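Local coordinates for protein putative D-alanine N-acetyltransferase of GNAT family (Desulfovibrio desulfuricans subsp. desulfuricans, PDB 2R7H) that probably transfers an acyl group, most likely acetyl from acetyl-CoA, to an acceptor not yet established, at residues A83-T88 with V120-L125; F22-L27 with L116-H121. All coordinates share one frame; numbering follows the deposited sequence.

Interaction 1. Residues A83-T88 with V120-L125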
loop_
_atom_site.group_PDB
_atom_site.type_symbol
_atom_site.label_atom_id
_atom_site.label_comp_id
_atom_site.label_asym_id
_atom_site.label_seq_id
_atom_site.Cartn_x
_atom_site.Cartn_y
_atom_site.Cartn_z
ATOM N N ALA B 83 -17.448 7.395 2.599
ATOM C CA ALA B 83 -16.404 6.794 1.756
ATOM C C ALA B 83 -15.078 7.431 2.216
ATOM O O ALA B 83 -15.057 8.603 2.607
ATOM C CB ALA B 83 -16.633 7.086 0.349
ATOM N N CYS B 84 -14.012 6.648 2.201
ATOM C CA CYS B 84 -12.662 7.053 2.592
ATOM C C CYS B 84 -11.783 6.712 1.367
ATOM O O CYS B 84 -11.850 5.601 0.790
ATOM C CB CYS B 84 -12.182 6.276 3.831
ATOM S SG CYS B 84 -10.514 6.822 4.287
ATOM N N TYR B 85 -10.980 7.660 0.924
ATOM C CA TYR B 85 -10.141 7.427 -0.252
ATOM C C TYR B 85 -8.940 8.366 -0.267
ATOM O O TYR B 85 -8.839 9.251 0.545
ATOM C CB TYR B 85 -10.992 7.610 -1.541
ATOM C CG TYR B 85 -11.314 9.031 -1.863
ATOM C CD1 TYR B 85 -12.357 9.697 -1.262
ATOM C CD2 TYR B 85 -10.508 9.741 -2.758
ATOM C CE1 TYR B 85 -12.589 11.017 -1.560
ATOM C CE2 TYR B 85 -10.739 11.012 -3.063
ATOM C CZ TYR B 85 -11.765 11.662 -2.469
ATOM O OH TYR B 85 -11.937 12.968 -2.796
ATOM N N GLY B 86 -8.026 8.179 -1.219
ATOM C CA GLY B 86 -6.873 9.066 -1.264
ATOM C C GLY B 86 -5.933 8.807 -2.404
ATOM O O GLY B 86 -6.008 7.771 -3.048
ATOM N N PRO B 87 -5.044 9.781 -2.693
ATOM C CA PRO B 87 -4.118 9.487 -3.792
ATOM C C PRO B 87 -3.112 8.396 -3.439
ATOM O O PRO B 87 -2.640 8.292 -2.301
ATOM C CB PRO B 87 -3.395 10.801 -4.005
ATOM C CG PRO B 87 -3.400 11.453 -2.617
ATOM C CD PRO B 87 -4.800 11.114 -2.128
ATOM N N THR B 88 -2.800 7.550 -4.407
ATOM C CA THR B 88 -1.846 6.494 -4.155
ATOM C C THR B 88 -0.414 7.082 -4.116
ATOM O O THR B 88 -0.031 7.814 -5.035
ATOM C CB THR B 88 -1.897 5.465 -5.263
ATOM O OG1 THR B 88 -3.267 5.047 -5.416
ATOM C CG2 THR B 88 -1.041 4.296 -4.901
ATOM N N VAL B 120 -15.687 9.545 -7.192
ATOM C CA VAL B 120 -15.263 9.605 -8.604
ATOM C C VAL B 120 -15.262 11.045 -9.131
ATOM O O VAL B 120 -14.357 11.424 -9.827
ATOM C CB VAL B 120 -16.116 8.700 -9.483
ATOM C CG1 VAL B 120 -15.886 8.962 -10.957
ATOM C CG2 VAL B 120 -15.837 7.262 -9.124
ATOM N N HIS B 121 -16.261 11.835 -8.739
ATOM C CA HIS B 121 -16.342 13.243 -9.094
ATOM C C HIS B 121 -15.119 13.969 -8.568
ATOM O O HIS B 121 -14.451 14.707 -9.292
ATOM C CB HIS B 121 -17.600 13.845 -8.468
ATOM C CG HIS B 121 -17.621 15.337 -8.429
ATOM N ND1 HIS B 121 -17.066 16.059 -7.393
ATOM C CD2 HIS B 121 -18.168 16.248 -9.272
ATOM C CE1 HIS B 121 -17.247 17.350 -7.610
ATOM N NE2 HIS B 121 -17.922 17.490 -8.738
ATOM N N ASP B 122 -14.815 13.742 -7.298
ATOM C CA ASP B 122 -13.672 14.395 -6.653
ATOM C C ASP B 122 -12.325 14.028 -7.223
ATOM O O ASP B 122 -11.465 14.878 -7.322
ATOM C CB ASP B 122 -13.658 14.139 -5.156
ATOM C CG ASP B 122 -14.825 14.724 -4.447
ATOM O OD1 ASP B 122 -15.655 15.443 -5.065
ATOM O OD2 ASP B 122 -14.904 14.475 -3.234
ATOM N N VAL B 123 -12.147 12.747 -7.543
ATOM C CA VAL B 123 -10.933 12.212 -8.133
ATOM C C VAL B 123 -10.793 12.784 -9.553
ATOM O O VAL B 123 -9.700 13.153 -9.959
ATOM C CB VAL B 123 -10.926 10.664 -8.121
ATOM C CG1 VAL B 123 -9.871 10.110 -9.038
ATOM C CG2 VAL B 123 -10.754 10.150 -6.687
ATOM N N ARG B 124 -11.872 12.805 -10.322
ATOM C CA ARG B 124 -11.821 13.439 -11.630
ATOM C C ARG B 124 -11.358 14.912 -11.551
ATOM O O ARG B 124 -10.500 15.331 -12.339
ATOM C CB ARG B 124 -13.168 13.392 -12.314
ATOM C CG ARG B 124 -13.472 12.078 -12.898
ATOM C CD ARG B 124 -14.901 11.966 -13.424
ATOM N NE ARG B 124 -15.036 10.708 -14.174
ATOM C CZ ARG B 124 -16.185 10.147 -14.563
ATOM N NH1 ARG B 124 -17.383 10.600 -14.161
ATOM N NH2 ARG B 124 -16.115 9.019 -15.274
ATOM N N LEU B 125 -11.901 15.679 -10.614
ATOM C CA LEU B 125 -11.497 17.096 -10.470
ATOM C C LEU B 125 -10.041 17.390 -10.192
ATOM O O LEU B 125 -9.541 18.432 -10.594
ATOM C CB LEU B 125 -12.337 17.853 -9.432
ATOM C CG LEU B 125 -13.620 18.476 -9.969
ATOM C CD1 LEU B 125 -14.452 17.480 -10.781
ATOM C CD2 LEU B 125 -14.390 19.098 -8.825
HETATM O O HOH W 1 -13.255 14.235 -1.062
#

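Interaction 2. Residues F22-L27 with L116-H121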
loop_
_atom_site.group_PDB
_atom_site.type_symbol
_atom_site.label_atom_id
_atom_site.label_comp_id
_atom_site.label_asym_id
_atom_site.label_seq_id
_atom_site.Cartn_x
_atom_site.Cartn_y
_atom_site.Cartn_z
ATOM N N PHE B 22 -24.115 15.445 1.125
ATOM C CA PHE B 22 -22.722 14.974 1.032
ATOM C C PHE B 22 -21.801 16.076 1.541
ATOM O O PHE B 22 -21.932 17.223 1.117
ATOM C CB PHE B 22 -22.370 14.525 -0.378
ATOM C CG PHE B 22 -23.171 13.357 -0.815
ATOM C CD1 PHE B 22 -22.906 12.103 -0.283
ATOM C CD2 PHE B 22 -24.195 13.489 -1.726
ATOM C CE1 PHE B 22 -23.642 11.013 -0.666
ATOM C CE2 PHE B 22 -24.944 12.382 -2.111
ATOM C CZ PHE B 22 -24.662 11.143 -1.571
ATOM N N ARG B 23 -20.912 15.741 2.474
ATOM C CA ARG B 23 -19.988 16.709 3.078
ATOM C C ARG B 23 -18.567 16.170 2.988
ATOM O O ARG B 23 -18.350 14.995 3.236
ATOM C CB ARG B 23 -20.391 16.919 4.541
ATOM C CG ARG B 23 -19.425 17.769 5.377
ATOM C CD ARG B 23 -20.015 18.212 6.710
ATOM N NE ARG B 23 -20.618 17.125 7.488
ATOM C CZ ARG B 23 -19.955 16.234 8.228
ATOM N NH1 ARG B 23 -18.636 16.230 8.278
ATOM N NH2 ARG B 23 -20.621 15.304 8.897
ATOM N N ARG B 24 -17.625 17.026 2.618
ATOM C CA ARG B 24 -16.210 16.674 2.531
ATOM C C ARG B 24 -15.388 17.173 3.705
ATOM O O ARG B 24 -14.308 16.650 3.937
ATOM C CB ARG B 24 -15.542 17.205 1.268
ATOM C CG ARG B 24 -15.713 16.438 -0.011
ATOM C CD ARG B 24 -17.065 16.488 -0.506
ATOM N NE ARG B 24 -17.158 15.868 -1.820
ATOM C CZ ARG B 24 -18.310 15.671 -2.445
ATOM N NH1 ARG B 24 -19.480 16.099 -1.946
ATOM N NH2 ARG B 24 -18.291 15.087 -3.611
ATOM N N GLN B 25 -15.858 18.205 4.407
ATOM C CA GLN B 25 -15.119 18.780 5.538
ATOM C C GLN B 25 -15.166 17.843 6.726
ATOM O O GLN B 25 -16.231 17.393 7.060
ATOM C CB GLN B 25 -15.728 20.138 5.949
ATOM C CG GLN B 25 -14.883 20.922 6.985
ATOM C CD GLN B 25 -15.506 22.255 7.404
ATOM O OE1 GLN B 25 -16.736 22.394 7.504
ATOM N NE2 GLN B 25 -14.647 23.227 7.703
ATOM N N VAL B 26 -14.017 17.570 7.353
ATOM C CA VAL B 26 -13.949 16.687 8.506
ATOM C C VAL B 26 -14.105 17.548 9.743
ATOM O O VAL B 26 -13.386 18.534 9.905
ATOM C CB VAL B 26 -12.621 15.916 8.582
ATOM C CG1 VAL B 26 -12.582 15.029 9.811
ATOM C CG2 VAL B 26 -12.454 15.084 7.360
ATOM N N LEU B 27 -15.063 17.180 10.587
ATOM C CA LEU B 27 -15.353 17.871 11.825
ATOM C C LEU B 27 -14.925 16.958 12.985
ATOM O O LEU B 27 -14.710 15.764 12.777
ATOM C CB LEU B 27 -16.854 18.166 11.911
ATOM C CG LEU B 27 -17.439 18.924 10.709
ATOM C CD1 LEU B 27 -18.929 19.089 10.861
ATOM C CD2 LEU B 27 -16.780 20.272 10.515
ATOM N N LEU B 116 -19.902 6.416 -3.954
ATOM C CA LEU B 116 -18.862 6.144 -4.948
ATOM C C LEU B 116 -18.892 7.222 -6.069
ATOM O O LEU B 116 -17.843 7.644 -6.547
ATOM C CB LEU B 116 -19.046 4.775 -5.583
ATOM C CG LEU B 116 -18.107 4.373 -6.723
ATOM C CD1 LEU B 116 -16.610 4.270 -6.342
ATOM C CD2 LEU B 116 -18.586 3.081 -7.324
ATOM N N ALA B 117 -20.096 7.594 -6.541
ATOM C CA ALA B 117 -20.211 8.638 -7.570
ATOM C C ALA B 117 -19.547 9.958 -7.095
ATOM O O ALA B 117 -18.880 10.664 -7.863
ATOM C CB ALA B 117 -21.676 8.841 -7.973
ATOM N N GLU B 118 -19.697 10.283 -5.826
ATOM C CA GLU B 118 -19.067 11.494 -5.313
ATOM C C GLU B 118 -17.527 11.388 -5.261
ATOM O O GLU B 118 -16.809 12.366 -5.546
ATOM C CB GLU B 118 -19.646 11.847 -3.935
ATOM C CG GLU B 118 -21.142 12.155 -3.928
ATOM C CD GLU B 118 -21.593 13.181 -4.972
ATOM O OE1 GLU B 118 -20.952 14.223 -5.111
ATOM O OE2 GLU B 118 -22.609 12.917 -5.650
ATOM N N VAL B 119 -17.014 10.222 -4.844
ATOM C CA VAL B 119 -15.579 10.006 -4.807
ATOM C C VAL B 119 -15.017 10.154 -6.212
ATOM O O VAL B 119 -13.982 10.772 -6.395
ATOM C CB VAL B 119 -15.225 8.604 -4.241
ATOM C CG1 VAL B 119 -13.787 8.263 -4.546
ATOM C CG2 VAL B 119 -15.601 8.546 -2.698
ATOM N N VAL B 120 -15.687 9.545 -7.192
ATOM C CA VAL B 120 -15.263 9.605 -8.604
ATOM C C VAL B 120 -15.262 11.045 -9.131
ATOM O O VAL B 120 -14.357 11.424 -9.827
ATOM C CB VAL B 120 -16.116 8.700 -9.483
ATOM C CG1 VAL B 120 -15.886 8.962 -10.957
ATOM C CG2 VAL B 120 -15.837 7.262 -9.124
ATOM N N HIS B 121 -16.261 11.835 -8.739
ATOM C CA HIS B 121 -16.342 13.243 -9.094
ATOM C C HIS B 121 -15.119 13.969 -8.568
ATOM O O HIS B 121 -14.451 14.707 -9.292
ATOM C CB HIS B 121 -17.600 13.845 -8.468
ATOM C CG HIS B 121 -17.621 15.337 -8.429
ATOM N ND1 HIS B 121 -17.066 16.059 -7.393
ATOM C CD2 HIS B 121 -18.168 16.248 -9.272
ATOM C CE1 HIS B 121 -17.247 17.350 -7.610
ATOM N NE2 HIS B 121 -17.922 17.490 -8.738
#

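Interaction 1. Residues A83-T88 with V120-L125
The phenol ring of Tyr85 is met obliquely by two side chains of the helix, the CB of Asp122 near its hydroxyl end and a methyl of Val123 beside its CD2–CE2 side. A second flat group, the imidazole of His121, has Leu125 CD1 over one face, offset toward the rim, and the Asp122 carboxylate in plane at its edge. Tyr85 CB already faces the helix; with CG between the backbone N and the carbonyl carbon (chi1 74°), the ring leans across toward strand 69-75, carrying the hydroxyl to Asp122. Its CE2 packs 3.7 Å from Val123 CG2, the two side chains running past each other in opposite directions, while it crosses Asp122 at about a right angle. The hydroxyl comes tightly against the aspartate stem, Tyr85 OH lying 3.1 Å from Asp122 CB. A water joins the polar ends: it makes a short contact of 2.5 Å with Tyr85 OH, the donor there unsettled, and donates to Asp122 OD2 at 2.7 Å. Asp122 OD1 accepts from His121 ND1 at 2.8 Å, a nearly straight bond lying in the imidazole plane. The Arg24 guanidinium lies along the carboxylate, NE bridging to OD2 and NH2 near OD1; with His121 and the water, this fixes the carboxylate's rotation. One aromatic residue thus combines apolar packing and a water bridge in tying helix to sheet. Around it, His69 on strand 69-75 meets the Tyr85 ring, Val119 packs against it from the preceding turn of helix 111-125, and Val123 continues onto Tyr95 of strand 94-102.

Interaction 2. Residues F22-L27 with L116-H121
Two torsions fold Glu118 back between Phe22 and Arg24: chi1 (-62°) sets CG beside the backbone N, opposite the carbonyl carbon and over one face of the aromatic ring, and a bend at chi2 (-51°) then directs the carboxylate toward the arginine. Glu118 CG stands 3.9 Å from the centroid of the Phe22 ring in a well-centred CH-pi contact. Beyond it, the carboxylate plane runs nearly parallel to that of the ring. Arg24, also bent at chi2, crosses Glu118 at about a right angle and presents the edge of its guanidinium. Arg24 NH2 donates, almost straight at 170°, to Glu118 OE1 at 3.2 Å, which receives it on its anti lone pair, although the two planar groups stand perpendicular. This is therefore a one-point salt bridge, without the paired geometry of two coplanar groups. The same NH2 of Arg24 lies 4.1 Å from ND1 of His121. It is also shared with Asp122, one helical turn beyond Glu118: NE and NH2 together face both oxygens of that carboxylate, making the Glu118 bond the secondary one. Two carboxylates thus share one guanidinium at the protein surface, which probably offsets their mutual repulsion and helps keep both ionised.

Overall arrangement
Interactions 1 and 2 lie about 8 Å apart between centres, on the same side of the chain's centre, and share helix 111-125, overlapping at Val120 and His121. Along the chain, strand 21-23 comes first, strand 78-87 next and the helix last. Both strands belong to one mixed sheet, separated by strand 69-75, so successive turns of the helix meet different parts of it: a buried aromatic contact and a more superficial ionic one. The salt bridge from Arg24 to Asp122 connects the two directly. The helix also forms the crossover between parallel strands 94-102 and 130-136, and the Q-x-x-G-x-G-type sequence at its start probably binds the coenzyme's pyrophosphate, as in GNAT relatives.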